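Local coordinates for UPF0336 protein Rv0637 (Mycobacterium tuberculosis, PDB 5ZY8) that probably takes part, as the HadC subunit with a hot-dog fold, in the dehydration of (3R)-hydroxyacyl chains carried on acyl carrier protein, at residues D108-D113 with I120-N125; G9-Y14 with W104-I109. One frame throughout, in Å; residues are numbered along the deposited sequence.

Contact 1 (D108-D113 with I120-N125)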
loop_
_atom_site.group_PDB
_atom_site.type_symbol
_atom_site.label_atom_id
_atom_site.label_comp_id
_atom_site.label_asym_id
_atom_site.label_seq_id
_atom_site.Cartn_x
_atom_site.Cartn_y
_atom_site.Cartn_z
ATOM N N ASP C 108 15.323 0.935 20.221
ATOM C CA ASP C 108 16.115 1.530 21.286
ATOM C C ASP C 108 16.497 2.956 20.918
ATOM O O ASP C 108 16.727 3.279 19.749
ATOM C CB ASP C 108 17.407 0.734 21.555
ATOM C CG ASP C 108 17.163 -0.747 21.821
ATOM O OD1 ASP C 108 15.985 -1.143 21.942
ATOM O OD2 ASP C 108 18.155 -1.515 21.935
ATOM N N ILE C 109 16.633 3.796 21.937
ATOM C CA ILE C 109 17.205 5.120 21.739
ATOM C C ILE C 109 18.724 4.986 21.774
ATOM O O ILE C 109 19.324 4.745 22.829
ATOM C CB ILE C 109 16.710 6.119 22.783
ATOM C CG1 ILE C 109 15.191 6.233 22.689
ATOM C CG2 ILE C 109 17.430 7.456 22.598
ATOM C CD1 ILE C 109 14.702 7.234 21.680
ATOM N N HIS C 110 19.340 5.104 20.602
ATOM C CA HIS C 110 20.764 4.851 20.461
ATOM C C HIS C 110 21.583 6.047 20.921
ATOM O O HIS C 110 22.624 5.873 21.559
ATOM C CB HIS C 110 21.078 4.501 19.008
ATOM C CG HIS C 110 22.421 3.872 18.805
ATOM N ND1 HIS C 110 23.519 4.586 18.372
ATOM C CD2 HIS C 110 22.842 2.594 18.962
ATOM C CE1 HIS C 110 24.558 3.776 18.272
ATOM N NE2 HIS C 110 24.173 2.562 18.622
ATOM N N SER C 111 21.125 7.263 20.626
ATOM C CA SER C 111 21.875 8.470 20.942
ATOM C C SER C 111 20.905 9.636 20.993
ATOM O O SER C 111 19.903 9.658 20.272
ATOM C CB SER C 111 22.956 8.787 19.892
ATOM O OG SER C 111 23.565 7.624 19.371
ATOM N N VAL C 112 21.235 10.617 21.829
ATOM C CA VAL C 112 20.506 11.880 21.907
ATOM C C VAL C 112 21.558 12.974 21.986
ATOM O O VAL C 112 22.450 12.918 22.837
ATOM C CB VAL C 112 19.557 11.959 23.123
ATOM C CG1 VAL C 112 18.833 13.302 23.149
ATOM C CG2 VAL C 112 18.563 10.816 23.116
ATOM N N ASP C 113 21.456 13.964 21.110
ATOM C CA ASP C 113 22.337 15.119 21.130
ATOM C C ASP C 113 21.523 16.393 20.980
ATOM O O ASP C 113 20.286 16.380 20.957
ATOM C CB ASP C 113 23.398 15.041 20.023
ATOM C CG ASP C 113 24.689 14.396 20.486
ATOM O OD1 ASP C 113 24.638 13.352 21.169
ATOM O OD2 ASP C 113 25.763 14.947 20.164
ATOM N N ILE C 120 19.142 15.885 18.168
ATOM C CA ILE C 120 19.604 14.811 17.281
ATOM C C ILE C 120 19.331 13.482 17.978
ATOM O O ILE C 120 20.072 13.103 18.894
ATOM C CB ILE C 120 21.098 14.919 16.953
ATOM C CG1 ILE C 120 21.481 16.335 16.534
ATOM C CG2 ILE C 120 21.455 13.927 15.852
ATOM C CD1 ILE C 120 20.955 16.728 15.228
ATOM N N VAL C 121 18.325 12.741 17.521
ATOM C CA VAL C 121 18.028 11.437 18.099
ATOM C C VAL C 121 18.304 10.355 17.069
ATOM O O VAL C 121 17.884 10.463 15.913
ATOM C CB VAL C 121 16.577 11.358 18.599
ATOM C CG1 VAL C 121 16.413 10.189 19.550
ATOM C CG2 VAL C 121 16.197 12.652 19.290
ATOM N N VAL C 122 19.008 9.310 17.493
ATOM C CA VAL C 122 19.290 8.149 16.660
ATOM C C VAL C 122 18.484 6.997 17.227
ATOM O O VAL C 122 18.754 6.530 18.342
ATOM C CB VAL C 122 20.784 7.805 16.624
ATOM C CG1 VAL C 122 21.007 6.518 15.847
ATOM C CG2 VAL C 122 21.565 8.944 16.001
ATOM N N THR C 123 17.483 6.551 16.477
ATOM C CA THR C 123 16.733 5.362 16.839
ATOM C C THR C 123 17.367 4.137 16.197
ATOM O O THR C 123 17.857 4.201 15.065
ATOM C CB THR C 123 15.269 5.501 16.421
ATOM O OG1 THR C 123 15.150 5.375 14.995
ATOM C CG2 THR C 123 14.736 6.853 16.854
ATOM N N ARG C 124 17.342 3.018 16.924
ATOM C CA ARG C 124 17.784 1.718 16.425
ATOM C C ARG C 124 16.580 0.792 16.481
ATOM O O ARG C 124 16.082 0.477 17.565
ATOM C CB ARG C 124 18.956 1.170 17.248
ATOM C CG ARG C 124 19.256 -0.330 17.073
ATOM C CD ARG C 124 20.404 -0.771 17.997
ATOM N NE ARG C 124 20.139 -1.986 18.772
ATOM C CZ ARG C 124 20.849 -3.110 18.682
ATOM N NH1 ARG C 124 20.537 -4.156 19.437
ATOM N NH2 ARG C 124 21.872 -3.188 17.840
ATOM N N ASN C 125 16.102 0.372 15.322
ATOM C CA ASN C 125 14.980 -0.550 15.248
ATOM C C ASN C 125 15.528 -1.958 15.050
ATOM O O ASN C 125 16.150 -2.262 14.027
ATOM C CB ASN C 125 14.010 -0.135 14.146
ATOM C CG ASN C 125 13.310 1.178 14.469
ATOM O OD1 ASN C 125 13.885 2.262 14.297
ATOM N ND2 ASN C 125 12.090 1.085 15.002
#

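Contact 2 (G9-Y14 with W104-I109)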
loop_
_atom_site.group_PDB
_atom_site.type_symbol
_atom_site.label_atom_id
_atom_site.label_comp_id
_atom_site.label_asym_id
_atom_site.label_seq_id
_atom_site.Cartn_x
_atom_site.Cartn_y
_atom_site.Cartn_z
ATOM N N GLY C 9 18.407 5.768 26.268
ATOM C CA GLY C 9 18.429 4.375 26.660
ATOM C C GLY C 9 17.076 3.750 26.889
ATOM O O GLY C 9 16.992 2.697 27.526
ATOM N N MET C 10 16.006 4.387 26.432
ATOM C CA MET C 10 14.700 3.753 26.475
ATOM C C MET C 10 14.606 2.642 25.429
ATOM O O MET C 10 15.032 2.809 24.281
ATOM C CB MET C 10 13.616 4.802 26.250
ATOM C CG MET C 10 13.115 5.420 27.544
ATOM S SD MET C 10 12.062 6.861 27.312
ATOM C CE MET C 10 11.490 7.110 28.994
ATOM N N ILE C 11 14.056 1.499 25.837
ATOM C CA ILE C 11 13.789 0.378 24.941
ATOM C C ILE C 11 12.281 0.292 24.804
ATOM O O ILE C 11 11.567 0.171 25.808
ATOM C CB ILE C 11 14.366 -0.951 25.460
ATOM C CG1 ILE C 11 15.895 -0.919 25.516
ATOM C CG2 ILE C 11 13.874 -2.122 24.612
ATOM C CD1 ILE C 11 16.495 -2.088 26.274
ATOM N N TRP C 12 11.797 0.335 23.566
ATOM C CA TRP C 12 10.364 0.351 23.278
ATOM C C TRP C 12 10.038 -0.904 22.479
ATOM O O TRP C 12 10.368 -0.996 21.294
ATOM C CB TRP C 12 9.978 1.636 22.542
ATOM C CG TRP C 12 8.507 1.862 22.448
ATOM C CD1 TRP C 12 7.680 1.536 21.411
ATOM C CD2 TRP C 12 7.673 2.427 23.464
ATOM N NE1 TRP C 12 6.384 1.893 21.708
ATOM C CE2 TRP C 12 6.353 2.437 22.965
ATOM C CE3 TRP C 12 7.916 2.931 24.744
ATOM C CZ2 TRP C 12 5.282 2.932 23.704
ATOM C CZ3 TRP C 12 6.852 3.423 25.473
ATOM C CH2 TRP C 12 5.551 3.416 24.953
ATOM N N ARG C 13 9.424 -1.882 23.141
ATOM C CA ARG C 13 8.985 -3.095 22.467
ATOM C C ARG C 13 7.629 -2.858 21.811
ATOM O O ARG C 13 6.685 -2.394 22.461
ATOM C CB ARG C 13 8.922 -4.264 23.454
ATOM C CG ARG C 13 10.284 -4.906 23.732
ATOM C CD ARG C 13 10.291 -5.725 25.012
ATOM N NE ARG C 13 11.235 -5.201 25.999
ATOM C CZ ARG C 13 11.075 -5.294 27.319
ATOM N NH1 ARG C 13 11.989 -4.789 28.141
ATOM N NH2 ARG C 13 10.002 -5.893 27.819
ATOM N N TYR C 14 7.541 -3.156 20.517
ATOM C CA TYR C 14 6.293 -2.969 19.788
ATOM C C TYR C 14 5.327 -4.090 20.146
ATOM O O TYR C 14 5.669 -5.267 19.974
ATOM C CB TYR C 14 6.545 -2.940 18.290
ATOM C CG TYR C 14 5.375 -2.434 17.466
ATOM C CD1 TYR C 14 4.935 -1.118 17.579
ATOM C CD2 TYR C 14 4.741 -3.256 16.536
ATOM C CE1 TYR C 14 3.872 -0.647 16.816
ATOM C CE2 TYR C 14 3.686 -2.795 15.765
ATOM C CZ TYR C 14 3.252 -1.488 15.907
ATOM O OH TYR C 14 2.197 -1.019 15.140
ATOM N N TRP C 104 9.157 -9.224 14.895
ATOM C CA TRP C 104 8.904 -8.484 16.124
ATOM C C TRP C 104 9.880 -7.324 16.196
ATOM O O TRP C 104 11.089 -7.507 16.029
ATOM C CB TRP C 104 9.043 -9.369 17.369
ATOM C CG TRP C 104 8.063 -10.494 17.419
ATOM C CD1 TRP C 104 8.231 -11.757 16.915
ATOM C CD2 TRP C 104 6.755 -10.465 18.004
ATOM N NE1 TRP C 104 7.103 -12.518 17.151
ATOM C CE2 TRP C 104 6.184 -11.748 17.818
ATOM C CE3 TRP C 104 6.011 -9.484 18.666
ATOM C CZ2 TRP C 104 4.902 -12.067 18.270
ATOM C CZ3 TRP C 104 4.745 -9.808 19.123
ATOM C CH2 TRP C 104 4.203 -11.087 18.921
ATOM N N ALA C 105 9.352 -6.143 16.473
ATOM C CA ALA C 105 10.117 -4.914 16.423
ATOM C C ALA C 105 10.401 -4.412 17.829
ATOM O O ALA C 105 9.605 -4.591 18.758
ATOM C CB ALA C 105 9.380 -3.847 15.615
ATOM N N ARG C 106 11.568 -3.797 17.966
ATOM C CA ARG C 106 12.041 -3.264 19.233
ATOM C C ARG C 106 12.908 -2.064 18.904
ATOM O O ARG C 106 13.919 -2.205 18.211
ATOM C CB ARG C 106 12.819 -4.321 20.024
ATOM C CG ARG C 106 13.251 -3.881 21.410
ATOM C CD ARG C 106 14.295 -4.826 21.975
ATOM N NE ARG C 106 15.609 -4.204 22.119
ATOM C CZ ARG C 106 16.736 -4.885 22.323
ATOM N NH1 ARG C 106 17.896 -4.244 22.449
ATOM N NH2 ARG C 106 16.701 -6.210 22.401
ATOM N N MET C 107 12.499 -0.890 19.354
ATOM C CA MET C 107 13.247 0.331 19.102
ATOM C C MET C 107 14.014 0.723 20.359
ATOM O O MET C 107 13.421 0.860 21.432
ATOM C CB MET C 107 12.301 1.450 18.690
ATOM C CG MET C 107 12.957 2.602 17.980
ATOM S SD MET C 107 11.821 3.981 18.070
ATOM C CE MET C 107 11.942 4.345 19.821
ATOM N N ASP C 108 15.323 0.935 20.221
ATOM C CA ASP C 108 16.115 1.530 21.286
ATOM C C ASP C 108 16.497 2.956 20.918
ATOM O O ASP C 108 16.727 3.279 19.749
ATOM C CB ASP C 108 17.407 0.734 21.555
ATOM C CG ASP C 108 17.163 -0.747 21.821
ATOM O OD1 ASP C 108 15.985 -1.143 21.942
ATOM O OD2 ASP C 108 18.155 -1.515 21.935
ATOM N N ILE C 109 16.633 3.796 21.937
ATOM C CA ILE C 109 17.205 5.120 21.739
ATOM C C ILE C 109 18.724 4.986 21.774
ATOM O O ILE C 109 19.324 4.745 22.829
ATOM C CB ILE C 109 16.710 6.119 22.783
ATOM C CG1 ILE C 109 15.191 6.233 22.689
ATOM C CG2 ILE C 109 17.430 7.456 22.598
ATOM C CD1 ILE C 109 14.702 7.234 21.680
#

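Contact 1 (D108-D113 with I120-N125)
V122 meets both H110 and S111 across the sheet, and the first torsions of V122 and S111 set the meeting: V122 CG1 stands anti to its backbone N (chi1 175°), next to H110 CB at 3.8 Å, while S111 OG, anti to its own carbonyl carbon, comes within 3.9 Å of V122 CB. This is a classic beta bulge. V122 O takes a bond of 2.7 Å from H110 N, nearly in line with its C=O, and a weak one from S111 N; V122 N returns a straight bond to S111 O. H110 is thus the extra residue, its psi of -39° kinking an otherwise extended strand, and the register shifts by one. On both sides of the bulge regular antiparallel pairing resumes, D108 with R124 and D113 with I120. D108 and R124 run side by side, but their ion pair is long, OD2 to NE 3.8 Å, with the planes of the two groups 38° apart. D108 is held mainly by R106 and R124 by E137, so the pair joins a wider charge network. On the other face I109 CD1 reaches V121 CG1 at 4.0 Å. These strands, 102-113 and 120-129, form a hairpin of the hot-dog sheet; strand 134-143 pairs with the far edge of 120-129, and helix 61-74 packs against the I109 and N125 face through F71 and V67.

Contact 2 (G9-Y14 with W104-I109)
I11 lies against the R106 and D108 side chains where strand 11-19 pairs with strand 102-113. Backbone bonds and side-chain contacts join the strands, while an ion pair within 102-113 builds the surface on which I11 lies. Among the backbone bonds, W12 and M107 form an antiparallel hydrogen-bonded pair, W12 N reaching M107 O at 2.7 Å and M107 N answering to W12 O. Further bonds run from I109 N to M10 O and from Y14 N to A105 O, the latter with its donor 36° above the carbonyl plane. CA-H...O contacts fill the intervals, as between D108 CA and M10 O.

In the ion pair, R106 grips D108 side-on: NE bonds to OD1 at 3.1 Å and NH1 to OD2 at 2.8 Å, each oxygen using its syn lone pair and lying close to the guanidinium plane. With R106 CG anti to the backbone N (chi1 -175°), that atom sits beside I11 CG2 and R13 CG; the bend at chi3 then places NE for the grip on D108.

I11 makes van der Waals contacts with this ion pair, CG2 touching D108 OD1 at 3.5 Å and R106 NE at 3.7 Å, and CG1 also bordering the carboxylate. Beside it, the CG atoms of R13 and R106 meet at 3.9 Å, while their guanidinium planes diverge by 83°. The apolar pairs are Y14 CB with A105 CB at 4.0 Å, W12 CB with M107 CE, and M10 CB with I109 CG1. W12 directs its indole to helix 61-74, where NE1 bonds to D70 and the ring meets F71 edge-to-face.

The chemistry therefore differs by face: on one, the carboxylate of D108 probably balances R106, easing its approach to the like-charged R13, NE to NE 5.9 Å, whereas the other turns W12, Y14, A105 and M107 toward the helix that the hot-dog sheet wraps.

Strand 102-113 serves both contacts, and D108 and I109 belong to both: contact 1 pairs it with strand 120-129, its hairpin partner, and contact 2 with strand 11-19, which is outermost within the chain and some 90 residues away in sequence. Both are partly buried, each with one face toward helix 61-74 and one more exposed. Contact 1 is interrupted by a bulge, whereas contact 2 keeps an unbroken register from I11 to R13. Their chemistry meets on the charged face, where R124 NH1 and R106 NH1 stand 4.0 Å apart, like charges probably eased by D108 and E137. On the other face M107 of contact 2 packs on T123 and N125 of contact 1.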